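Local coordinates for protein pectinesterase (Aspergillus niger, PDB 5C1E) that catalyses hydrolysis of the methyl esters of pectin, releasing methanol and leaving de-esterified galacturonate units in the chain, and is probably involved in maceration of plant tissue, at residues Thr63-Thr66 against Lys70-Val73; Leu11-Asp16 against Gly43-Gln48; Gly23-Ala28 against Ala36-Ala41; Cys154-Glu157 against Asp161-Phe164; Val119-Asn124 against Cys133-Tyr138. All coordinates share one frame; numbering follows the deposited sequence. Where two conformers were deposited one is given.

Overall arrangement
The contacts sit on one right-handed parallel beta-helix. Contacts 2 and 3 lie at its N-terminal end, with centres about 9 Å apart. Contact 2 joins strands 11-13 and 43-46, and contact 3, nested inside the loop that contact 2 closes, joins helix 22-29 and strand 36-40. Strands 11-13 and 36-40 are sheet neighbours. Contacts 4 and 5 lie near the centre of the chain, with centres about 7 Å apart. Their strands 155-158 and 134-136 are neighbours in one sheet. These four are buried and largely apolar: aliphatic side chains meet one another or aromatic rings. Contact 1 differs. It is a surface contact inside one loop, and water, hydroxyl and carboxylate groups dominate it. The backbone of V73 joins it to G43 of contact 2.

Contact 1 (Thr63-Thr66 against Lys70-Val73); sequences TTDT and KDNV
T63 and T64 face D71 across a bend in one surface loop. The direct touches are van der Waals contacts of D71, and the polar link is made by a water. This water lies 2.7 Å from T63 OG1. It is hydrogen-bonded to N72 OD1 at 2.8 Å, though it has more acceptors near it than protons to give. It also takes a weak bond from the backbone N of D71. The water thus ties one threonine hydroxyl to two residues of 70-73. N72 has further polar partners: its ND2 bonds to N107 OD1 and G132 O.

In the van der Waals contacts, one carboxylate oxygen of D71, OD2, reaches T64 CG2 and D65 CB, each at 3.4 Å. D71 CB packs 3.5 Å from T63 OG1, the two side chains crossing at about a right angle.

Like charges also approach. D65 OD2 is 4.4 Å from D71 OD2, which would probably raise the proton affinity of one of the pair. The other oxygen of D65, OD1, bonds to S67 OG.

Within 63-66, T63 OG1 is swung opposite its own backbone N (chi1 178°). There it receives the N-H of D65 at 3.1 Å, nearly straight at 166°. This is an ST turn. It lies in the loop that links strand 57-61 to strand 74-78 of the parallel beta-helix.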
# COMPACT_ATOMS: atom_id res chain seq x y z
N THR A 63 -13.31 -7.20 12.66
CA THR A 63 -14.13 -7.30 11.45
C THR A 63 -14.96 -8.57 11.41
O THR A 63 -14.53 -9.60 11.90
CB THR A 63 -13.27 -7.24 10.16
OG1 THR A 63 -14.11 -7.38 9.01
CG2 THR A 63 -12.20 -8.32 10.15
N THR A 64 -16.15 -8.49 10.81
CA THR A 64 -17.00 -9.66 10.60
C THR A 64 -16.46 -10.60 9.52
O THR A 64 -16.86 -11.76 9.46
CB THR A 64 -18.47 -9.25 10.26
OG1 THR A 64 -19.34 -10.36 10.47
CG2 THR A 64 -18.58 -8.77 8.82
N ASP A 65 -15.55 -10.11 8.68
CA ASP A 65 -14.98 -10.88 7.56
C ASP A 65 -13.54 -10.43 7.31
O ASP A 65 -13.28 -9.40 6.68
CB ASP A 65 -15.85 -10.70 6.30
CG ASP A 65 -15.39 -11.57 5.13
OD1 ASP A 65 -14.34 -12.23 5.24
OD2 ASP A 65 -16.11 -11.60 4.11
N THR A 66 -12.60 -11.22 7.81
CA THR A 66 -11.18 -10.92 7.69
C THR A 66 -10.65 -11.01 6.25
O THR A 66 -9.58 -10.46 5.97
CB THR A 66 -10.35 -11.89 8.54
OG1 THR A 66 -10.64 -13.23 8.15
CG2 THR A 66 -10.65 -11.74 10.02
N LYS A 70 -13.66 -4.67 3.11
CA LYS A 70 -14.96 -3.97 2.99
C LYS A 70 -15.74 -3.80 4.29
O LYS A 70 -16.59 -2.91 4.38
CB LYS A 70 -15.82 -4.62 1.91
CG LYS A 70 -15.30 -4.25 0.53
CD LYS A 70 -15.94 -5.00 -0.62
CE LYS A 70 -15.39 -4.48 -1.94
NZ LYS A 70 -16.31 -4.77 -3.07
N ASP A 71 -15.48 -4.65 5.26
CA ASP A 71 -16.17 -4.61 6.56
C ASP A 71 -15.33 -4.04 7.70
O ASP A 71 -15.72 -4.16 8.88
CB ASP A 71 -16.65 -6.02 6.94
CG ASP A 71 -17.61 -6.61 5.91
OD1 ASP A 71 -18.36 -5.83 5.30
OD2 ASP A 71 -17.61 -7.83 5.70
N ASN A 72 -14.21 -3.40 7.38
CA ASN A 72 -13.35 -2.86 8.43
C ASN A 72 -14.14 -1.81 9.24
O ASN A 72 -14.93 -1.02 8.67
CB ASN A 72 -12.09 -2.22 7.87
CG ASN A 72 -11.13 -3.21 7.24
OD1 ASN A 72 -11.30 -4.41 7.33
ND2 ASN A 72 -10.09 -2.69 6.62
N VAL A 73 -13.95 -1.82 10.55
CA VAL A 73 -14.58 -0.86 11.45
C VAL A 73 -13.55 -0.09 12.27
O VAL A 73 -13.92 0.67 13.18
CB VAL A 73 -15.62 -1.53 12.38
CG1 VAL A 73 -16.88 -1.87 11.60
CG2 VAL A 73 -15.04 -2.77 13.06
O HOH W 1 -13.28 -6.35 6.70

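Contact 2 (Leu11-Asp16 against Gly43-Gln48); sequences LTVGSD and GTYEEQ
The ring of Y45 meets V13 through its CE2 corner. V13 CG1 comes in at a slant, 3.7 Å from Y45 CE2 and 4.1 Å from Y45 CZ. The far end of the ring reaches the backbone of the other segment. There Y45 OH lies 3.5 Å from G14 CA. Both residues of 11-16 therefore touch the same end of the tyrosine, one with a methyl group and one with its main chain.

The two side chains run past each other in opposite directions. Y45 CG stands opposite the carbonyl carbon (chi1 -62°), which sends the ring across the gap toward G14. V13 CG1 takes the branch beside its own carbonyl carbon, and this is the methyl that meets the ring. No hydrogen bond spans the two segments. The tyrosine hydroxyl is hydrogen-bonded to A41 O, two residues before G43, which ties the end of the ring to its own chain. The contact is small, about 98 Å² summed over both sides, but all three touching residues are buried.

Strand 11-13 is the outermost strand of one parallel sheet, and strand 43-46 is the outermost strand of the next. Strand 36-40 pairs with 11-13, and its V40 touches both V13 and Y45. Helix 22-29 adds A25 against V13 and I22 against Y45. V74 of strand 74-78 also packs on the tyrosine. The contact thus lies among two sheet edges and the helix at the N-terminal end of the beta-helix.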
# COMPACT_ATOMS: atom_id res chain seq x y z
N LEU A 11 -2.71 -7.74 23.05
CA LEU A 11 -3.14 -6.58 23.83
C LEU A 11 -4.44 -6.05 23.20
O LEU A 11 -4.63 -6.18 21.99
CB LEU A 11 -2.08 -5.48 23.80
CG LEU A 11 -0.77 -5.64 24.58
CD1 LEU A 11 0.01 -6.86 24.16
CD2 LEU A 11 0.08 -4.39 24.41
N THR A 12 -5.31 -5.44 24.00
CA THR A 12 -6.60 -4.97 23.46
C THR A 12 -6.72 -3.46 23.53
O THR A 12 -6.45 -2.86 24.56
CB THR A 12 -7.79 -5.53 24.22
OG1 THR A 12 -7.65 -5.22 25.61
CG2 THR A 12 -7.89 -7.05 24.03
N VAL A 13 -7.17 -2.87 22.43
CA VAL A 13 -7.44 -1.44 22.33
C VAL A 13 -8.92 -1.27 22.03
O VAL A 13 -9.45 -1.97 21.19
CB VAL A 13 -6.66 -0.79 21.19
CG1 VAL A 13 -7.06 0.67 21.03
CG2 VAL A 13 -5.15 -0.89 21.43
N GLY A 14 -9.56 -0.32 22.71
CA GLY A 14 -10.93 0.06 22.39
C GLY A 14 -11.62 0.65 23.58
O GLY A 14 -11.06 0.70 24.67
N SER A 15 -12.85 1.07 23.38
CA SER A 15 -13.64 1.66 24.45
C SER A 15 -13.71 0.75 25.67
O SER A 15 -13.69 1.21 26.81
CB SER A 15 -15.06 2.00 23.94
OG SER A 15 -15.81 2.63 24.97
N ASP A 16 -13.79 -0.56 25.45
CA ASP A 16 -13.85 -1.50 26.56
C ASP A 16 -12.65 -2.42 26.63
O ASP A 16 -12.74 -3.49 27.20
CB ASP A 16 -15.14 -2.30 26.46
CG ASP A 16 -16.33 -1.41 26.41
OD1 ASP A 16 -16.35 -0.47 27.25
OD2 ASP A 16 -17.24 -1.63 25.57
N GLY A 43 -13.65 1.64 15.95
CA GLY A 43 -13.51 3.03 16.28
C GLY A 43 -12.74 3.81 15.24
O GLY A 43 -12.09 3.22 14.35
N THR A 44 -12.81 5.12 15.38
CA THR A 44 -11.95 6.04 14.63
C THR A 44 -10.94 6.57 15.62
O THR A 44 -11.31 7.16 16.64
CB THR A 44 -12.76 7.17 13.99
OG1 THR A 44 -13.66 6.60 13.05
CG2 THR A 44 -11.85 8.17 13.29
N TYR A 45 -9.67 6.29 15.34
CA TYR A 45 -8.56 6.63 16.20
C TYR A 45 -7.78 7.79 15.55
O TYR A 45 -7.11 7.63 14.53
CB TYR A 45 -7.69 5.39 16.43
CG TYR A 45 -8.45 4.28 17.12
CD1 TYR A 45 -9.27 3.41 16.40
CD2 TYR A 45 -8.36 4.11 18.51
CE1 TYR A 45 -9.97 2.40 17.05
CE2 TYR A 45 -9.06 3.11 19.17
CZ TYR A 45 -9.86 2.26 18.44
OH TYR A 45 -10.55 1.29 19.12
N GLU A 46 -7.93 8.97 16.15
CA GLU A 46 -7.30 10.18 15.68
C GLU A 46 -5.89 10.21 16.26
O GLU A 46 -5.64 10.79 17.32
CB GLU A 46 -8.12 11.40 16.12
CG GLU A 46 -9.51 11.42 15.49
CD GLU A 46 -10.29 12.72 15.71
OE1 GLU A 46 -9.96 13.50 16.63
OE2 GLU A 46 -11.26 12.94 14.96
N GLU A 47 -4.98 9.52 15.58
CA GLU A 47 -3.62 9.31 16.06
C GLU A 47 -2.63 9.34 14.91
O GLU A 47 -2.99 9.05 13.77
CB GLU A 47 -3.54 7.94 16.75
CG GLU A 47 -4.43 7.81 17.98
CD GLU A 47 -4.24 6.50 18.69
OE1 GLU A 47 -3.08 6.15 19.02
OE2 GLU A 47 -5.24 5.80 18.91
N GLN A 48 -1.39 9.72 15.22
CA GLN A 48 -0.27 9.61 14.29
C GLN A 48 0.76 8.68 14.93
O GLN A 48 1.22 8.92 16.04
CB GLN A 48 0.34 10.99 14.01
CG GLN A 48 1.36 10.97 12.89
CD GLN A 48 1.88 12.34 12.53
OE1 GLN A 48 1.87 13.27 13.34
NE2 GLN A 48 2.34 12.47 11.29

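Contact 3 (Gly23-Ala28 against Ala36-Ala41); sequences GDALDA and ACIYVA
I38 projects from strand 36-40 at helix 22-29, and A25 and L26 receive it. Its CB points toward the helix and splits into two branches. The short one is CG2, which lies beside the carbonyl carbon and comes to 3.9 Å from A25 CB. The long one begins with CG1, set opposite the carbonyl carbon (chi1 -63°). CG1 carries the chain onward in an extended form (chi2 171°) and delivers CD1 to the helix. At the tip, I38 CD1 lies 3.8 Å from A25 CB and 3.7 Å from L26 CD2. The methyl of A25 is thus held by both branches of the isoleucine, while L26 meets the long branch at its end.

The helix and strand belong to a beta-alpha-beta unit made of strand 11-13, helix 22-29 and strand 36-40. The two strands are parallel neighbours in one sheet. The helix lies against the first coil of the beta-helix, at its N-terminal end.

L26 and I38 cross at about a right angle. The leucine does not aim its CB straight at the strand; its CD2 closes the distance. A25 does aim its CB at I38, and its short side chain lets the backbones come close, with the CA atoms of A25 and I38 7.1 Å apart. V13 of strand 11-13 packs on both A25 and I38, and L59 of strand 57-61 packs on I38. Next to I38, the side chain of C37 forms a disulfide with C10.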
# COMPACT_ATOMS: atom_id res chain seq x y z
N GLY A 23 -1.76 4.05 20.26
CA GLY A 23 -0.48 4.53 20.76
C GLY A 23 -0.13 4.02 22.15
O GLY A 23 1.01 3.69 22.42
N ASP A 24 -1.12 3.97 23.04
CA ASP A 24 -0.88 3.45 24.38
C ASP A 24 -0.51 1.98 24.34
O ASP A 24 0.35 1.55 25.10
CB ASP A 24 -2.10 3.68 25.28
CG ASP A 24 -2.29 5.13 25.64
OD1 ASP A 24 -1.40 5.95 25.42
OD2 ASP A 24 -3.37 5.45 26.15
N ALA A 25 -1.15 1.19 23.47
CA ALA A 25 -0.82 -0.24 23.35
C ALA A 25 0.58 -0.46 22.77
O ALA A 25 1.34 -1.31 23.24
CB ALA A 25 -1.85 -0.99 22.52
N LEU A 26 0.91 0.30 21.72
CA LEU A 26 2.26 0.28 21.15
C LEU A 26 3.31 0.62 22.23
O LEU A 26 4.32 -0.07 22.35
CB LEU A 26 2.37 1.27 19.98
CG LEU A 26 1.58 0.92 18.72
CD1 LEU A 26 1.61 2.07 17.72
CD2 LEU A 26 2.11 -0.36 18.09
N ASP A 27 3.06 1.68 23.01
CA ASP A 27 3.94 2.05 24.14
C ASP A 27 4.08 0.89 25.13
O ASP A 27 5.18 0.62 25.62
CB ASP A 27 3.41 3.30 24.89
CG ASP A 27 3.55 4.60 24.08
OD1 ASP A 27 4.25 4.63 23.06
OD2 ASP A 27 2.93 5.61 24.47
N ALA A 28 2.97 0.22 25.42
CA ALA A 28 2.98 -0.90 26.35
C ALA A 28 3.86 -2.08 25.92
O ALA A 28 4.23 -2.89 26.75
CB ALA A 28 1.56 -1.39 26.61
N ALA A 36 4.68 -10.11 19.37
CA ALA A 36 3.59 -9.47 20.07
C ALA A 36 2.46 -9.17 19.10
O ALA A 36 2.66 -9.14 17.89
CB ALA A 36 4.07 -8.18 20.71
N CYS A 37 1.28 -8.96 19.64
CA CYS A 37 0.15 -8.57 18.83
C CYS A 37 -0.80 -7.69 19.60
O CYS A 37 -0.86 -7.71 20.84
CB CYS A 37 -0.56 -9.78 18.23
SG CYS A 37 -1.18 -10.99 19.40
N ILE A 38 -1.52 -6.88 18.83
CA ILE A 38 -2.47 -5.92 19.35
C ILE A 38 -3.75 -6.11 18.53
O ILE A 38 -3.71 -6.22 17.29
CB ILE A 38 -1.96 -4.47 19.22
CG1 ILE A 38 -0.69 -4.26 20.05
CG2 ILE A 38 -3.03 -3.48 19.69
CD1 ILE A 38 0.01 -2.92 19.83
N TYR A 39 -4.87 -6.19 19.25
CA TYR A 39 -6.20 -6.21 18.67
C TYR A 39 -6.86 -4.87 18.92
O TYR A 39 -6.96 -4.42 20.07
CB TYR A 39 -7.05 -7.32 19.30
CG TYR A 39 -8.54 -7.26 18.99
CD1 TYR A 39 -9.05 -7.67 17.76
CD2 TYR A 39 -9.45 -6.83 19.95
CE1 TYR A 39 -10.41 -7.61 17.48
CE2 TYR A 39 -10.82 -6.78 19.68
CZ TYR A 39 -11.29 -7.18 18.45
OH TYR A 39 -12.66 -7.12 18.18
N VAL A 40 -7.34 -4.25 17.84
CA VAL A 40 -8.01 -2.97 17.91
C VAL A 40 -9.49 -3.15 17.62
O VAL A 40 -9.88 -3.67 16.55
CB VAL A 40 -7.40 -1.94 16.93
CG1 VAL A 40 -7.95 -0.54 17.17
CG2 VAL A 40 -5.89 -1.93 17.08
N ALA A 41 -10.32 -2.76 18.59
CA ALA A 41 -11.74 -2.80 18.43
C ALA A 41 -12.20 -1.59 17.63
O ALA A 41 -11.47 -0.61 17.43
CB ALA A 41 -12.44 -2.83 19.77

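Contact 4 (Cys154-Glu157 against Asp161-Phe164); sequences CMIE and DYIF
The ring of Y162 turns its edge to the backbone of I156. Y162 CE2 lies 3.6 Å from I156 O, which sits near the plane of the ring. Its neighbour on the ring, Y162 CD2, is 3.8 Å from E157 C. The tyrosine therefore packs against the main chain of I156 and E157, from the carbonyl oxygen of one to the carbonyl carbon of the other.

I156 and Y162 cross obliquely, and I156 CG2 reaches Y162 CD2 at 4.0 Å. The same methyl also meets I163. It lies 3.9 Å from I163 CG1, with I163 CD1 slightly farther off. These two isoleucines cross at about a right angle. The Y162 ring and I163 CG1 lie next to each other on one side of I156 CG2.

The torsion of Y162 is the less common one. CG lies between the backbone N and the carbonyl carbon (chi1 64°), and this folds the ring back toward strand 155-158. Its hydroxyl bonds to S178 OG, which fixes the far end of the ring. I176 and I184 of the next coil pack on it too.

The contact joins strand 155-158 of one parallel sheet to strand 163-165 of the next, across a corner of the beta-helix. D161 starts the second segment and is the predicted active-site residue. Its OD1 forms a salt bridge with R221. Y162 and I163 pack into the core directly after D161, consistent with a buried base to the predicted active site.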
# COMPACT_ATOMS: atom_id res chain seq x y z
N CYS A 154 -6.30 -5.59 -0.28
CA CYS A 154 -6.34 -4.25 0.25
C CYS A 154 -7.01 -3.31 -0.75
O CYS A 154 -7.21 -3.65 -1.93
CB CYS A 154 -4.93 -3.74 0.56
SG CYS A 154 -4.08 -4.61 1.92
N MET A 155 -7.36 -2.13 -0.26
CA MET A 155 -7.90 -1.06 -1.07
C MET A 155 -6.93 0.09 -0.93
O MET A 155 -6.69 0.57 0.19
CB MET A 155 -9.29 -0.69 -0.56
CG MET A 155 -10.14 0.15 -1.50
SD MET A 155 -9.58 1.83 -1.77
CE MET A 155 -9.62 2.52 -0.10
N ILE A 156 -6.34 0.52 -2.06
CA ILE A 156 -5.41 1.66 -2.07
C ILE A 156 -6.02 2.76 -2.93
O ILE A 156 -6.24 2.56 -4.14
CB ILE A 156 -4.00 1.29 -2.59
CG1 ILE A 156 -3.41 0.16 -1.76
CG2 ILE A 156 -3.04 2.48 -2.45
CD1 ILE A 156 -3.52 -1.18 -2.43
N GLU A 157 -6.27 3.91 -2.31
CA GLU A 157 -6.97 5.01 -2.98
C GLU A 157 -6.16 6.29 -2.99
O GLU A 157 -5.58 6.70 -1.97
CB GLU A 157 -8.32 5.28 -2.31
CG GLU A 157 -9.16 6.29 -3.07
CD GLU A 157 -10.61 6.38 -2.62
OE1 GLU A 157 -11.37 7.12 -3.27
OE2 GLU A 157 -10.99 5.75 -1.62
N ASP A 161 0.57 9.90 -7.73
CA ASP A 161 1.73 9.17 -7.24
C ASP A 161 1.37 8.44 -5.97
O ASP A 161 2.10 8.51 -4.99
CB ASP A 161 2.92 10.11 -6.97
CG ASP A 161 3.37 10.88 -8.19
OD1 ASP A 161 3.05 10.50 -9.34
OD2 ASP A 161 4.10 11.89 -7.98
N TYR A 162 0.22 7.79 -5.96
CA TYR A 162 -0.31 7.28 -4.70
C TYR A 162 0.22 5.92 -4.23
O TYR A 162 -0.06 5.52 -3.10
CB TYR A 162 -1.84 7.39 -4.63
CG TYR A 162 -2.70 6.61 -5.61
CD1 TYR A 162 -3.02 7.12 -6.86
CD2 TYR A 162 -3.28 5.41 -5.23
CE1 TYR A 162 -3.85 6.45 -7.72
CE2 TYR A 162 -4.12 4.72 -6.08
CZ TYR A 162 -4.42 5.24 -7.31
OH TYR A 162 -5.27 4.56 -8.14
N ILE A 163 1.02 5.26 -5.06
CA ILE A 163 1.87 4.13 -4.65
C ILE A 163 3.26 4.51 -5.13
O ILE A 163 3.49 4.61 -6.33
CB ILE A 163 1.43 2.80 -5.27
CG1 ILE A 163 -0.01 2.49 -4.86
CG2 ILE A 163 2.37 1.66 -4.85
CD1 ILE A 163 -0.65 1.34 -5.63
N PHE A 164 4.15 4.83 -4.21
CA PHE A 164 5.42 5.46 -4.57
C PHE A 164 6.54 5.08 -3.62
O PHE A 164 6.29 4.76 -2.46
CB PHE A 164 5.26 7.01 -4.69
CG PHE A 164 5.21 7.73 -3.36
CD1 PHE A 164 4.10 7.61 -2.53
CD2 PHE A 164 6.27 8.51 -2.94
CE1 PHE A 164 4.07 8.23 -1.30
CE2 PHE A 164 6.24 9.13 -1.71
CZ PHE A 164 5.15 9.00 -0.89

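Contact 5 (Val119-Asn124 against Cys133-Tyr138); sequences VALVGN and CQFSGY
A120 meets the main chain of S136 where the two segments come nearest, the CA atoms of A120 and G137 being 6.2 Å apart, and from there strands 121-124 and 134-136 run in two different sheets with no hydrogen bond between them. A120 points its methyl at the other chain. A120 CB touches the carbonyl of S136, 3.5 Å from S136 O. The side chain of S136 itself points away.

One residue on, L121 meets F135. L121 CD1 lies 3.8 Å from F135 CE1, at the ring edge and near its plane. Nearer the backbone, L121 CB is 3.9 Å from F135 CD1. The leucine therefore runs along one rim of the phenylalanine and lies slanted against it.

L121 CG is opposite its backbone N (chi1 -178°), which brings CD1 to F135 CE1. The phenylalanine ring points in toward L121 between the two sheets. Both residues are buried and apolar, as expected for the inside of a beta-helix.

On the preceding coil, strand 94-96 flanks L121 with V94 and V96. On the following coil, strand 142-146 pairs with 121-124 through the backbone of Y143, and strand 155-158, the sheet neighbour of 134-136, places I156 against F135. The pair thus continues an apolar core from the coil before to the coil after.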
# COMPACT_ATOMS: atom_id res chain seq x y z
N VAL A 119 0.96 11.68 3.25
CA VAL A 119 1.07 10.23 3.29
C VAL A 119 0.10 9.61 4.29
O VAL A 119 -0.05 10.09 5.41
CB VAL A 119 2.51 9.82 3.61
CG1 VAL A 119 2.67 8.31 3.76
CG2 VAL A 119 3.42 10.32 2.49
N ALA A 120 -0.57 8.54 3.86
CA ALA A 120 -1.41 7.75 4.77
C ALA A 120 -0.54 6.76 5.53
O ALA A 120 -0.49 6.81 6.75
CB ALA A 120 -2.51 7.04 4.02
N LEU A 121 0.17 5.89 4.83
CA LEU A 121 1.08 4.95 5.47
C LEU A 121 2.40 4.88 4.74
O LEU A 121 2.44 4.89 3.50
CB LEU A 121 0.46 3.54 5.60
CG LEU A 121 1.35 2.50 6.31
CD1 LEU A 121 0.53 1.56 7.16
CD2 LEU A 121 2.20 1.72 5.33
N VAL A 122 3.49 4.88 5.51
CA VAL A 122 4.80 4.61 4.92
C VAL A 122 5.27 3.25 5.42
O VAL A 122 5.24 2.95 6.63
CB VAL A 122 5.85 5.74 5.15
CG1 VAL A 122 5.90 6.20 6.58
CG2 VAL A 122 7.24 5.28 4.70
N GLY A 123 5.67 2.43 4.47
CA GLY A 123 6.32 1.17 4.75
C GLY A 123 7.80 1.29 4.52
O GLY A 123 8.24 1.49 3.39
N ASN A 124 8.58 1.21 5.60
CA ASN A 124 10.03 1.40 5.51
C ASN A 124 10.77 0.36 6.34
O ASN A 124 11.47 0.68 7.30
CB ASN A 124 10.38 2.83 5.92
CG ASN A 124 11.84 3.17 5.72
OD1 ASN A 124 12.52 2.57 4.90
ND2 ASN A 124 12.33 4.12 6.50
N CYS A 133 -6.57 -4.39 4.34
CA CYS A 133 -6.47 -3.03 4.86
C CYS A 133 -6.92 -2.00 3.81
O CYS A 133 -6.96 -2.29 2.61
CB CYS A 133 -5.02 -2.71 5.28
SG CYS A 133 -4.43 -3.68 6.67
N GLN A 134 -7.26 -0.81 4.28
CA GLN A 134 -7.48 0.31 3.37
C GLN A 134 -6.47 1.41 3.62
O GLN A 134 -6.14 1.71 4.77
CB GLN A 134 -8.89 0.88 3.52
CG GLN A 134 -10.01 -0.15 3.39
CD GLN A 134 -11.39 0.50 3.37
OE1 GLN A 134 -11.59 1.50 2.66
NE2 GLN A 134 -12.36 -0.07 4.13
N PHE A 135 -6.04 2.04 2.53
CA PHE A 135 -5.15 3.16 2.60
C PHE A 135 -5.72 4.25 1.71
O PHE A 135 -5.88 4.05 0.50
CB PHE A 135 -3.73 2.78 2.15
CG PHE A 135 -3.23 1.53 2.78
CD1 PHE A 135 -2.55 1.58 3.98
CD2 PHE A 135 -3.41 0.31 2.17
CE1 PHE A 135 -2.08 0.43 4.58
CE2 PHE A 135 -2.93 -0.85 2.76
CZ PHE A 135 -2.27 -0.78 3.97
N SER A 136 -6.01 5.40 2.31
CA SER A 136 -6.72 6.48 1.62
C SER A 136 -6.03 7.83 1.73
O SER A 136 -5.58 8.24 2.81
CB SER A 136 -8.14 6.58 2.18
OG SER A 136 -8.88 5.40 1.89
N GLY A 137 -5.93 8.50 0.59
CA GLY A 137 -5.41 9.87 0.50
C GLY A 137 -5.69 10.42 -0.88
O GLY A 137 -6.65 9.99 -1.52
N TYR A 138 -4.89 11.39 -1.32
CA TYR A 138 -5.02 11.95 -2.66
C TYR A 138 -3.65 11.91 -3.34
O TYR A 138 -3.43 11.12 -4.28
CB TYR A 138 -5.60 13.38 -2.62
CG TYR A 138 -6.00 13.84 -3.98
CD1 TYR A 138 -7.27 13.55 -4.49
CD2 TYR A 138 -5.10 14.53 -4.80
CE1 TYR A 138 -7.63 13.95 -5.77
CE2 TYR A 138 -5.46 14.94 -6.07
CZ TYR A 138 -6.73 14.63 -6.55
OH TYR A 138 -7.10 15.01 -7.83